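Diguanylate cyclase/phosphodiesterase-domain containing protein (Thermotoga maritima MSB8, PDB 6KHU) is a putative diguanylate cyclase with a GGDEF-family domain, the kind of domain that in active relatives makes cyclic di-GMP from GTP. Local coordinates at residues T4-K9 with I54-V59; T28-F33 with M117-A122; N95-E98 with G102-Y105. All blocks are in the same frame, centred on the assembly; numbering follows the deposited sequence.

Contact 1 of 3, residues T4-K9 with I54-V59. With ZN (zinc ion), chain C.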
ATOM      1  N   THR A   4       1.076   9.404  12.389  1.00 38.49           N
ATOM      2  CA  THR A   4       2.259   9.764  11.616  1.00 36.66           C
ATOM      3  C   THR A   4       3.166   8.578  11.295  1.00 31.94           C
ATOM      4  O   THR A   4       4.150   8.749  10.559  1.00 32.76           O
ATOM      5  CB  THR A   4       3.073  10.830  12.370  1.00 38.41           C
ATOM      6  OG1 THR A   4       3.242  10.430  13.736  1.00 44.33           O
ATOM      7  CG2 THR A   4       2.349  12.174  12.335  1.00 41.48           C
ATOM      8  N   ARG A   5       2.861   7.392  11.811  1.00 29.41           N
ATOM      9  CA  ARG A   5       3.794   6.273  11.807  1.00 25.15           C
ATOM     10  C   ARG A   5       3.846   5.566  10.453  1.00 23.19           C
ATOM     11  O   ARG A   5       2.810   5.243   9.867  1.00 20.74           O
ATOM     12  CB  ARG A   5       3.404   5.278  12.897  1.00 26.31           C
ATOM     13  CG  ARG A   5       4.491   4.293  13.172  1.00 27.47           C
ATOM     14  CD  ARG A   5       4.182   3.320  14.297  1.00 34.13           C
ATOM     15  NE  ARG A   5       3.722   3.979  15.513  1.00 43.27           N
ATOM     16  CZ  ARG A   5       2.606   3.650  16.155  1.00 45.38           C
ATOM     17  NH1 ARG A   5       1.843   2.665  15.691  1.00 41.48           N
ATOM     18  NH2 ARG A   5       2.257   4.300  17.260  1.00 46.38           N
ATOM     19  N   VAL A   6       5.063   5.330   9.964  1.00 18.11           N
ATOM     20  CA  VAL A   6       5.330   4.524   8.775  1.00 16.75           C
ATOM     21  C   VAL A   6       6.267   3.401   9.191  1.00 14.22           C
ATOM     22  O   VAL A   6       7.315   3.659   9.791  1.00 17.93           O
ATOM     23  CB  VAL A   6       5.962   5.357   7.638  1.00 19.40           C
ATOM     24  CG1 VAL A   6       6.470   4.448   6.510  1.00 15.42           C
ATOM     25  CG2 VAL A   6       4.990   6.400   7.097  1.00 16.36           C
ATOM     26  N   TYR A   7       5.918   2.168   8.840  1.00 12.01           N
ATOM     27  CA  TYR A   7       6.639   0.991   9.312  1.00 13.68           C
ATOM     28  C   TYR A   7       7.753   0.568   8.358  1.00 15.88           C
ATOM     29  O   TYR A   7       7.594   0.606   7.133  1.00 16.18           O
ATOM     30  CB  TYR A   7       5.664  -0.179   9.519  1.00 13.22           C
ATOM     31  CG  TYR A   7       4.550   0.114  10.520  1.00 15.20           C
ATOM     32  CD1 TYR A   7       4.779   0.047  11.892  1.00 18.66           C
ATOM     33  CD2 TYR A   7       3.275   0.454  10.089  1.00 14.37           C
ATOM     34  CE1 TYR A   7       3.766   0.310  12.801  1.00 15.66           C
ATOM     35  CE2 TYR A   7       2.263   0.711  10.979  1.00 17.56           C
ATOM     36  CZ  TYR A   7       2.510   0.642  12.332  1.00 17.03           C
ATOM     37  OH  TYR A   7       1.494   0.911  13.197  1.00 19.39           O
ATOM     38  N   ALA A   8       8.885   0.158   8.933  1.00 12.68           N
ATOM     39  CA  ALA A   8       9.940  -0.480   8.161  1.00 15.38           C
ATOM     40  C   ALA A   8       9.423  -1.768   7.525  1.00 16.12           C
ATOM     41  O   ALA A   8       8.430  -2.352   7.969  1.00 14.54           O
ATOM     42  CB  ALA A   8      11.143  -0.799   9.052  1.00 13.83           C
ATOM     43  N   LYS A   9      10.133  -2.229   6.493  1.00 14.66           N
ATOM     44  CA  LYS A   9       9.658  -3.349   5.681  1.00 15.05           C
ATOM     45  C   LYS A   9       9.247  -4.552   6.526  1.00 13.95           C
ATOM     46  O   LYS A   9       8.124  -5.057   6.406  1.00 12.06           O
ATOM     47  CB  LYS A   9      10.732  -3.766   4.682  1.00 14.80           C
ATOM     48  CG  LYS A   9      10.306  -4.924   3.789  1.00 18.37           C
ATOM     49  CD  LYS A   9      11.500  -5.475   3.007  1.00 18.67           C
ATOM     50  CE  LYS A   9      11.061  -6.395   1.879  1.00 18.46           C
ATOM     51  NZ  LYS A   9      12.243  -6.987   1.223  1.00 18.60           N
ATOM     52  N   ILE A  54       0.404  10.664   1.337  1.00 17.68           N
ATOM     53  CA  ILE A  54      -0.788  10.329   0.555  1.00 15.71           C
ATOM     54  C   ILE A  54      -1.340   8.976   0.990  1.00 15.69           C
ATOM     55  O   ILE A  54      -2.550   8.811   1.197  1.00 15.82           O
ATOM     56  CB  ILE A  54      -0.464  10.344  -0.950  1.00 14.42           C
ATOM     57  CG1 ILE A  54      -0.300  11.781  -1.462  1.00 15.26           C
ATOM     58  CG2 ILE A  54      -1.529   9.579  -1.737  1.00 10.31           C
ATOM     59  CD1 ILE A  54       0.292  11.850  -2.870  1.00 16.79           C
ATOM     60  N   LEU A  55      -0.456   7.986   1.137  1.00 14.99           N
ATOM     61  CA  LEU A  55      -0.897   6.663   1.577  1.00 17.02           C
ATOM     62  C   LEU A  55      -1.373   6.687   3.020  1.00 13.92           C
ATOM     63  O   LEU A  55      -2.308   5.960   3.379  1.00 15.26           O
ATOM     64  CB  LEU A  55       0.229   5.643   1.407  1.00 14.59           C
ATOM     65  CG  LEU A  55       0.598   5.409  -0.053  1.00 14.80           C
ATOM     66  CD1 LEU A  55       1.849   4.580  -0.121  1.00 19.28           C
ATOM     67  CD2 LEU A  55      -0.542   4.748  -0.803  1.00 16.07           C
ATOM     68  N   LYS A  56      -0.725   7.491   3.869  1.00 12.73           N
ATOM     69  CA  LYS A  56      -1.222   7.673   5.230  1.00 14.43           C
ATOM     70  C   LYS A  56      -2.659   8.172   5.234  1.00 17.24           C
ATOM     71  O   LYS A  56      -3.436   7.832   6.135  1.00 14.62           O
ATOM     72  CB  LYS A  56      -0.336   8.653   5.998  1.00 20.22           C
ATOM     73  CG  LYS A  56       0.866   8.031   6.686  1.00 19.21           C
ATOM     74  CD  LYS A  56       0.464   6.836   7.565  1.00 26.08           C
ATOM     75  CE  LYS A  56      -0.409   7.236   8.744  1.00 30.39           C
ATOM     76  NZ  LYS A  56      -0.282   6.266   9.882  1.00 26.04           N
ATOM     77  N   GLU A  57      -3.030   8.973   4.233  1.00 14.60           N
ATOM     78  CA  GLU A  57      -4.394   9.484   4.150  1.00 15.04           C
ATOM     79  C   GLU A  57      -5.414   8.369   3.966  1.00 15.06           C
ATOM     80  O   GLU A  57      -6.571   8.520   4.379  1.00 15.34           O
ATOM     81  CB  GLU A  57      -4.504  10.488   2.997  1.00 14.65           C
ATOM     82  CG  GLU A  57      -5.707  11.397   3.111  1.00 20.51           C
ATOM     83  CD  GLU A  57      -5.810  12.377   1.969  1.00 17.91           C
ATOM     84  OE1 GLU A  57      -6.951  12.709   1.587  1.00 24.71           O
ATOM     85  OE2 GLU A  57      -4.752  12.828   1.464  1.00 17.22           O
ATOM     86  N   CYS A  58      -5.021   7.259   3.331  1.00 14.39           N
ATOM     87  CA  CYS A  58      -5.935   6.132   3.133  1.00 19.17           C
ATOM     88  C   CYS A  58      -6.219   5.349   4.408  1.00 18.63           C
ATOM     89  O   CYS A  58      -7.131   4.517   4.413  1.00 21.44           O
ATOM     90  CB  CYS A  58      -5.366   5.146   2.114  1.00 18.47           C
ATOM     91  SG  CYS A  58      -4.952   5.868   0.528  1.00 18.78           S
ATOM     92  N   VAL A  59      -5.427   5.547   5.460  1.00 14.86           N
ATOM     93  CA  VAL A  59      -5.590   4.795   6.700  1.00 15.73           C
ATOM     94  C   VAL A  59      -6.905   5.205   7.361  1.00 22.18           C
ATOM     95  O   VAL A  59      -7.074   6.361   7.761  1.00 21.51           O
ATOM     96  CB  VAL A  59      -4.391   5.046   7.628  1.00 19.41           C
ATOM     97  CG1 VAL A  59      -4.675   4.591   9.067  1.00 20.02           C
ATOM     98  CG2 VAL A  59      -3.145   4.366   7.070  1.00 16.49           C
TER
HETATM   99 ZN    ZN C 202      -6.767  14.147   0.180  1.00 18.90          ZN

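Contact 2 of 3, residues T28-F33 with M117-A122. With ZN (zinc ion), chain B.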
ATOM      1  N   THR A  28     -13.301 -11.485   6.551  1.00 18.08           N
ATOM      2  CA  THR A  28     -13.349 -10.088   6.174  1.00 18.98           C
ATOM      3  C   THR A  28     -12.280  -9.790   5.131  1.00 18.79           C
ATOM      4  O   THR A  28     -11.152 -10.280   5.243  1.00 18.42           O
ATOM      5  CB  THR A  28     -13.138  -9.180   7.389  1.00 22.27           C
ATOM      6  OG1 THR A  28     -11.821  -9.404   7.911  1.00 27.43           O
ATOM      7  CG2 THR A  28     -14.164  -9.475   8.470  1.00 15.00           C
ATOM      8  N   PRO A  29     -12.596  -9.007   4.111  1.00 18.24           N
ATOM      9  CA  PRO A  29     -11.606  -8.725   3.071  1.00 15.54           C
ATOM     10  C   PRO A  29     -10.669  -7.605   3.497  1.00 15.91           C
ATOM     11  O   PRO A  29     -10.945  -6.844   4.430  1.00 14.28           O
ATOM     12  CB  PRO A  29     -12.469  -8.306   1.877  1.00 19.09           C
ATOM     13  CG  PRO A  29     -13.653  -7.620   2.533  1.00 24.01           C
ATOM     14  CD  PRO A  29     -13.855  -8.269   3.896  1.00 18.22           C
ATOM     15  N   TYR A  30      -9.529  -7.540   2.805  1.00 12.79           N
ATOM     16  CA  TYR A  30      -8.625  -6.400   2.899  1.00 15.05           C
ATOM     17  C   TYR A  30      -7.869  -6.289   1.581  1.00 13.88           C
ATOM     18  O   TYR A  30      -7.854  -7.222   0.779  1.00 16.19           O
ATOM     19  CB  TYR A  30      -7.647  -6.528   4.082  1.00 11.95           C
ATOM     20  CG  TYR A  30      -6.576  -7.579   3.874  1.00 13.33           C
ATOM     21  CD1 TYR A  30      -6.849  -8.926   4.112  1.00  9.71           C
ATOM     22  CD2 TYR A  30      -5.302  -7.232   3.431  1.00 11.61           C
ATOM     23  CE1 TYR A  30      -5.887  -9.899   3.915  1.00 10.72           C
ATOM     24  CE2 TYR A  30      -4.320  -8.212   3.219  1.00 12.99           C
ATOM     25  CZ  TYR A  30      -4.621  -9.538   3.477  1.00 12.87           C
ATOM     26  OH  TYR A  30      -3.676 -10.512   3.281  1.00 13.22           O
ATOM     27  N   THR A  31      -7.226  -5.143   1.365  1.00 14.48           N
ATOM     28  CA  THR A  31      -6.535  -4.894   0.110  1.00 12.11           C
ATOM     29  C   THR A  31      -5.142  -4.349   0.375  1.00 13.34           C
ATOM     30  O   THR A  31      -4.950  -3.521   1.271  1.00 13.35           O
ATOM     31  CB  THR A  31      -7.357  -3.936  -0.765  1.00 13.42           C
ATOM     32  OG1 THR A  31      -8.612  -4.560  -1.076  1.00 12.32           O
ATOM     33  CG2 THR A  31      -6.632  -3.628  -2.067  1.00 13.42           C
ATOM     34  N   ILE A  32      -4.174  -4.839  -0.398  1.00 12.11           N
ATOM     35  CA  ILE A  32      -2.784  -4.401  -0.348  1.00 11.42           C
ATOM     36  C   ILE A  32      -2.509  -3.540  -1.574  1.00 13.48           C
ATOM     37  O   ILE A  32      -2.830  -3.937  -2.700  1.00 12.36           O
ATOM     38  CB  ILE A  32      -1.814  -5.598  -0.317  1.00 14.52           C
ATOM     39  CG1 ILE A  32      -2.119  -6.516   0.872  1.00 13.34           C
ATOM     40  CG2 ILE A  32      -0.372  -5.114  -0.266  1.00 12.45           C
ATOM     41  CD1 ILE A  32      -1.363  -7.832   0.835  1.00 13.32           C
ATOM     42  N   PHE A  33      -1.904  -2.375  -1.364  1.00 12.39           N
ATOM     43  CA  PHE A  33      -1.491  -1.501  -2.452  1.00 12.57           C
ATOM     44  C   PHE A  33       0.024  -1.367  -2.415  1.00 13.03           C
ATOM     45  O   PHE A  33       0.611  -1.218  -1.335  1.00 14.09           O
ATOM     46  CB  PHE A  33      -2.131  -0.083  -2.353  1.00 11.94           C
ATOM     47  CG  PHE A  33      -3.641  -0.065  -2.396  1.00 13.90           C
ATOM     48  CD1 PHE A  33      -4.385  -0.369  -1.270  1.00 13.87           C
ATOM     49  CD2 PHE A  33      -4.310   0.306  -3.550  1.00 15.55           C
ATOM     50  CE1 PHE A  33      -5.759  -0.338  -1.295  1.00 16.36           C
ATOM     51  CE2 PHE A  33      -5.696   0.331  -3.582  1.00 18.43           C
ATOM     52  CZ  PHE A  33      -6.420   0.001  -2.449  1.00 17.16           C
HETATM   53  N   MSE A 117      -5.344 -15.776  -1.967  1.00 15.77           N
HETATM   54  CA  MSE A 117      -5.454 -16.230  -0.593  1.00 15.52           C
HETATM   55  C   MSE A 117      -4.104 -16.653  -0.046  1.00 14.58           C
HETATM   56  O   MSE A 117      -3.939 -16.883   1.155  1.00 15.62           O
HETATM   57  CB  MSE A 117      -6.459 -17.357  -0.512  1.00 17.78           C
HETATM   58  CG  MSE A 117      -7.867 -16.797  -0.505  1.00 24.86           C
HETATM   59 SE   MSE A 117      -9.161 -18.205  -0.638  1.00 43.76          SE
HETATM   60  CE  MSE A 117      -9.275 -18.605   1.288  1.00 22.97           C
ATOM     61  N   ASP A 118      -3.128 -16.716  -0.948  1.00 11.77           N
ATOM     62  CA  ASP A 118      -1.742 -17.012  -0.608  1.00 13.60           C
ATOM     63  C   ASP A 118      -0.987 -15.679  -0.538  1.00 13.88           C
ATOM     64  O   ASP A 118      -0.735 -15.048  -1.572  1.00 13.76           O
ATOM     65  CB  ASP A 118      -1.161 -17.962  -1.659  1.00 12.19           C
ATOM     66  CG  ASP A 118       0.309 -18.318  -1.422  1.00 14.78           C
ATOM     67  OD1 ASP A 118       1.096 -17.446  -1.031  1.00 11.21           O
ATOM     68  OD2 ASP A 118       0.692 -19.483  -1.696  1.00 18.24           O
ATOM     69  N   LEU A 119      -0.599 -15.272   0.679  1.00 12.79           N
ATOM     70  CA  LEU A 119      -0.042 -13.935   0.871  1.00 13.32           C
ATOM     71  C   LEU A 119       1.327 -13.786   0.209  1.00 13.97           C
ATOM     72  O   LEU A 119       1.613 -12.745  -0.397  1.00 10.45           O
ATOM     73  CB  LEU A 119       0.042 -13.591   2.359  1.00 12.21           C
ATOM     74  CG  LEU A 119       0.626 -12.200   2.683  1.00 13.77           C
ATOM     75  CD1 LEU A 119      -0.172 -11.050   2.056  1.00  9.63           C
ATOM     76  CD2 LEU A 119       0.761 -12.013   4.195  1.00 12.26           C
ATOM     77  N   GLU A 120       2.193 -14.793   0.313  1.00 11.34           N
ATOM     78  CA  GLU A 120       3.482 -14.639  -0.346  1.00 16.86           C
ATOM     79  C   GLU A 120       3.310 -14.505  -1.856  1.00 16.60           C
ATOM     80  O   GLU A 120       4.056 -13.757  -2.492  1.00 14.39           O
ATOM     81  CB  GLU A 120       4.422 -15.797  -0.012  1.00 19.38           C
ATOM     82  CG  GLU A 120       5.785 -15.623  -0.688  1.00 33.47           C
ATOM     83  CD  GLU A 120       6.412 -14.241  -0.382  1.00 39.84           C
ATOM     84  OE1 GLU A 120       6.596 -13.909   0.819  1.00 40.91           O
ATOM     85  OE2 GLU A 120       6.682 -13.458  -1.338  1.00 37.36           O
ATOM     86  N   LYS A 121       2.301 -15.161  -2.439  1.00 14.38           N
ATOM     87  CA  LYS A 121       2.071 -15.022  -3.878  1.00 16.35           C
ATOM     88  C   LYS A 121       1.605 -13.610  -4.228  1.00 14.45           C
ATOM     89  O   LYS A 121       2.102 -13.008  -5.189  1.00 14.08           O
ATOM     90  CB  LYS A 121       1.051 -16.057  -4.373  1.00 19.44           C
ATOM     91  CG  LYS A 121       0.764 -15.963  -5.880  1.00 22.12           C
ATOM     92  CD  LYS A 121       2.029 -16.256  -6.687  1.00 21.70           C
ATOM     93  CE  LYS A 121       1.697 -16.716  -8.103  1.00 26.83           C
ATOM     94  NZ  LYS A 121       1.163 -15.609  -8.922  1.00 26.38           N
ATOM     95  N   ALA A 122       0.632 -13.075  -3.476  1.00 11.40           N
ATOM     96  CA  ALA A 122       0.222 -11.684  -3.670  1.00 13.36           C
ATOM     97  C   ALA A 122       1.418 -10.739  -3.610  1.00 13.93           C
ATOM     98  O   ALA A 122       1.541  -9.830  -4.437  1.00 14.31           O
ATOM     99  CB  ALA A 122      -0.817 -11.281  -2.622  1.00 12.84           C
TER
HETATM  100 ZN    ZN B 201       2.610 -19.815  -1.643  1.00 17.55          ZN
HETATM  101  O   HOH W   1       3.450 -18.939  -3.560  1.00 23.09           O

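Contact 3 of 3, residues N95-E98 with G102-Y105. With ZN (zinc ion), chain C.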
ATOM      1  N   ASN A  95      -5.127  10.381  -8.082  1.00 16.89           N
ATOM      2  CA  ASN A  95      -5.531  11.788  -8.105  1.00 21.11           C
ATOM      3  C   ASN A  95      -4.627  12.650  -7.233  1.00 19.58           C
ATOM      4  O   ASN A  95      -4.264  13.765  -7.621  1.00 22.13           O
ATOM      5  CB  ASN A  95      -6.981  11.933  -7.642  1.00 17.55           C
ATOM      6  CG  ASN A  95      -7.979  11.391  -8.654  1.00 19.48           C
ATOM      7  OD1 ASN A  95      -7.613  11.051  -9.772  1.00 18.84           O
ATOM      8  ND2 ASN A  95      -9.249  11.325  -8.259  1.00 19.95           N
ATOM      9  N   HIS A  96      -4.258  12.162  -6.047  1.00 17.47           N
ATOM     10  CA  HIS A  96      -3.353  12.943  -5.201  1.00 17.44           C
ATOM     11  C   HIS A  96      -1.977  13.074  -5.838  1.00 22.09           C
ATOM     12  O   HIS A  96      -1.377  14.159  -5.818  1.00 19.47           O
ATOM     13  CB  HIS A  96      -3.245  12.325  -3.811  1.00 17.36           C
ATOM     14  CG  HIS A  96      -4.427  12.611  -2.935  1.00 15.19           C
ATOM     15  ND1 HIS A  96      -5.672  12.063  -3.165  1.00 14.45           N
ATOM     16  CD2 HIS A  96      -4.561  13.408  -1.848  1.00 16.14           C
ATOM     17  CE1 HIS A  96      -6.523  12.512  -2.257  1.00 17.36           C
ATOM     18  NE2 HIS A  96      -5.874  13.329  -1.444  1.00 16.99           N
ATOM     19  N   ILE A  97      -1.451  11.981  -6.395  1.00 18.63           N
ATOM     20  CA  ILE A  97      -0.168  12.062  -7.084  1.00 21.95           C
ATOM     21  C   ILE A  97      -0.286  12.964  -8.312  1.00 26.29           C
ATOM     22  O   ILE A  97       0.634  13.730  -8.624  1.00 28.71           O
ATOM     23  CB  ILE A  97       0.341  10.651  -7.441  1.00 24.08           C
ATOM     24  CG1 ILE A  97       0.337   9.761  -6.195  1.00 20.33           C
ATOM     25  CG2 ILE A  97       1.746  10.719  -8.030  1.00 23.02           C
ATOM     26  CD1 ILE A  97       0.844   8.357  -6.431  1.00 21.80           C
ATOM     27  N   GLU A  98      -1.437  12.920  -9.000  1.00 23.64           N
ATOM     28  CA  GLU A  98      -1.666  13.821 -10.130  1.00 26.40           C
ATOM     29  C   GLU A  98      -1.672  15.275  -9.676  1.00 28.82           C
ATOM     30  O   GLU A  98      -1.042  16.138 -10.299  1.00 30.32           O
ATOM     31  CB  GLU A  98      -2.984  13.477 -10.836  1.00 27.30           C
ATOM     32  CG  GLU A  98      -3.349  14.424 -12.013  1.00 27.07           C
ATOM     33  CD  GLU A  98      -4.572  13.953 -12.812  1.00 28.85           C
ATOM     34  OE1 GLU A  98      -4.961  12.768 -12.669  1.00 30.59           O
ATOM     35  OE2 GLU A  98      -5.146  14.764 -13.583  1.00 24.34           O
ATOM     36  N   GLY A 102       4.396  15.813 -11.976  1.00 35.55           N
ATOM     37  CA  GLY A 102       5.809  15.551 -12.170  1.00 31.95           C
ATOM     38  C   GLY A 102       6.391  14.370 -11.422  1.00 37.23           C
ATOM     39  O   GLY A 102       7.619  14.265 -11.346  1.00 34.55           O
ATOM     40  N   ILE A 103       5.567  13.481 -10.867  1.00 31.91           N
ATOM     41  CA  ILE A 103       6.053  12.264 -10.214  1.00 34.61           C
ATOM     42  C   ILE A 103       5.707  11.081 -11.105  1.00 29.13           C
ATOM     43  O   ILE A 103       4.535  10.869 -11.445  1.00 31.18           O
ATOM     44  CB  ILE A 103       5.458  12.077  -8.808  1.00 32.11           C
ATOM     45  CG1 ILE A 103       5.791  13.262  -7.907  1.00 33.25           C
ATOM     46  CG2 ILE A 103       5.995  10.812  -8.161  1.00 26.11           C
ATOM     47  CD1 ILE A 103       5.202  13.118  -6.514  1.00 31.32           C
ATOM     48  N   GLU A 104       6.723  10.321 -11.494  1.00 28.48           N
ATOM     49  CA  GLU A 104       6.523   9.098 -12.260  1.00 32.47           C
ATOM     50  C   GLU A 104       6.455   7.921 -11.294  1.00 25.43           C
ATOM     51  O   GLU A 104       7.296   7.800 -10.397  1.00 24.68           O
ATOM     52  CB  GLU A 104       7.655   8.902 -13.270  1.00 29.19           C
ATOM     53  CG  GLU A 104       7.192   8.404 -14.628  1.00 41.96           C
ATOM     54  CD  GLU A 104       6.215   9.354 -15.296  1.00 44.31           C
ATOM     55  OE1 GLU A 104       5.196   8.882 -15.853  1.00 50.57           O
ATOM     56  OE2 GLU A 104       6.470  10.578 -15.266  1.00 44.41           O
ATOM     57  N   TYR A 105       5.463   7.054 -11.478  1.00 23.06           N
ATOM     58  CA  TYR A 105       5.232   5.985 -10.516  1.00 25.55           C
ATOM     59  C   TYR A 105       4.445   4.868 -11.182  1.00 23.10           C
ATOM     60  O   TYR A 105       3.846   5.042 -12.247  1.00 23.94           O
ATOM     61  CB  TYR A 105       4.471   6.501  -9.284  1.00 19.96           C
ATOM     62  CG  TYR A 105       3.034   6.822  -9.620  1.00 23.95           C
ATOM     63  CD1 TYR A 105       2.703   7.996 -10.300  1.00 25.22           C
ATOM     64  CD2 TYR A 105       2.010   5.948  -9.282  1.00 20.20           C
ATOM     65  CE1 TYR A 105       1.394   8.278 -10.631  1.00 24.49           C
ATOM     66  CE2 TYR A 105       0.700   6.226  -9.602  1.00 26.00           C
ATOM     67  CZ  TYR A 105       0.395   7.391 -10.271  1.00 23.42           C
ATOM     68  OH  TYR A 105      -0.915   7.660 -10.589  1.00 26.85           O
TER
HETATM   69 ZN    ZN C 202      -6.767  14.147   0.180  1.00 18.90          ZN
HETATM   70  O   HOH W   2       2.463  13.700 -10.592  1.00 29.79           O

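Contact 1 of 3, residues T4-K9 with I54-V59
R5, whose backbone oxygen meets K56, lays its side chain against Y7. R5 CG sits over one face of the Y7 ring, offset toward the rim. The guanidinium presents its edge to the hydroxyl end of the ring. R5 NH1 donates a hydrogen bond to Y7 OH at 3.1 Å, nearly in the guanidinium plane. This restrains how both groups can turn within segment 4-9.

Across the contact, K56 reaches out from helix 41-57. Its chain folds at chi2 (-52°) and chi3 (-65°), which carries the ammonium round to the backbone of segment 4-9. K56 NZ donates to R5 O at 3.3 Å. The C=O...N angle is 135°, the donor slightly tilted from the carbonyl plane. P2 O takes a second bond from the same nitrogen. V6 CG2 touches K56 CG loosely at 4.5 Å. The next residue, E57, binds a zinc ion through OE1 at 2.0 Å, with H96 as another ligand.

Segment 4-9 opens at the end of a DPLT sequence, consistent with the DxLT motif of GGDEF domains, and leads into helix 9-26. K56 pins this lead-in to helix 41-57. It binds neutral carbonyls, so this is surface hydrogen bonding, not a salt bridge.

Contact 2 of 3, residues T28-F33 with M117-A122
L119 meets Y30 and I32 with one methyl group, CD1. This is the tight part of the contact. L119 CD1 packs on I32 CD1 at 3.6 Å and lies 3.8 Å from Y30 OH. Both strand side chains cross the leucine at about a right angle. L119 CG stands anti to the backbone N (chi1 180°), and this swings the branch toward strand 30-37. Y30 is a buried residue, and its hydroxyl is hydrogen-bonded to H20 ND1, so the apolar methyl beside it does not cost it a polar partner. L16 of helix 9-26 touches all three side chains, and F116 touches Y30 and I32. Helix 119-130 thus packs on the sheet through a small apolar patch.

The solvent side, at the start of the helix, is polar and takes no part in the packing on the strand. E120 and K121 are exposed there. D118 is the N-cap. Its OD1 accepts from K121 N at 2.9 Å, and the donor comes from above the carboxylate plane. Its OD2 binds a zinc ion at 1.9 Å, and water 1 is a further ligand of the metal at 2.3 Å. K121 NZ pairs with D125 of the next turn.

One carboxylate serves both a backbone N-H at the partly positive helix start and the metal. Both would favour its ionised form. The apolar grip through L119 and the charged cap at D118 are kept apart.

Contact 3 of 3, residues N95-E98 with G102-Y105
Water 2 bridges I97 and I103 where helix 86-100 nears its end. It donates to I97 O at 2.7 Å and accepts from I103 N at 3.1 Å. One water thus ties a carbonyl of the last helical turns to the chain that leaves it. G102, just before I103, has a positive phi (74°), which favours glycine, and lies in the turn that brings the chain back.

The apolar part centres on I97. Its CD1 methyl sits over one face of the Y105 ring, 3.8 Å from the ring centroid and 11° off the normal. This is a CH-pi contact. The other branch, I97 CG2, lies 3.6 Å from Y105 CE1 and also touches I103 CB at 4.0 Å. Y105 CG lies between its backbone N and carbonyl carbon (chi1 71°), and this turns the ring face to I97. With an alanine in place of Y105, the I97 methyls CD1 and CG2 are likely to lose the ring they pack on, opening a gap beside I97. I54 and I51 of helix 41-57 extend the patch on I97 and I103 respectively.

H96 points elsewhere. Its NE2 binds zinc at 2.0 Å. Its ND1 is hydrogen-bonded to R92 O, which would hold the ring with NE2 toward the metal. E57 of helix 41-57 is another ligand. Apolar packing and a water bridge hold the helix to the loop that follows it and to the first residue of strand 105-112. Helix 41-57 is joined by both I54 packing and the shared zinc.

Contacts 1 and 3 share one zinc ion. E57 from contact 1 and H96 from contact 3 both bind it, although the contact centres are about 17 Å apart. The two contacts also touch directly. I54 CD1 packs on H96 CB at 3.7 Å and on I97 CG1 at 3.9 Å, so metal and apolar packing join helices 41-57 and 86-100. Contact 2 stands apart, with its own zinc at D118. Its centre is about 18 Å from that of contact 1 and about 25 Å from that of contact 3. Contacts 1 and 2 reach the same sheet, on opposite sides of the chain's centre. Neither zinc can be given a catalytic role from this geometry alone.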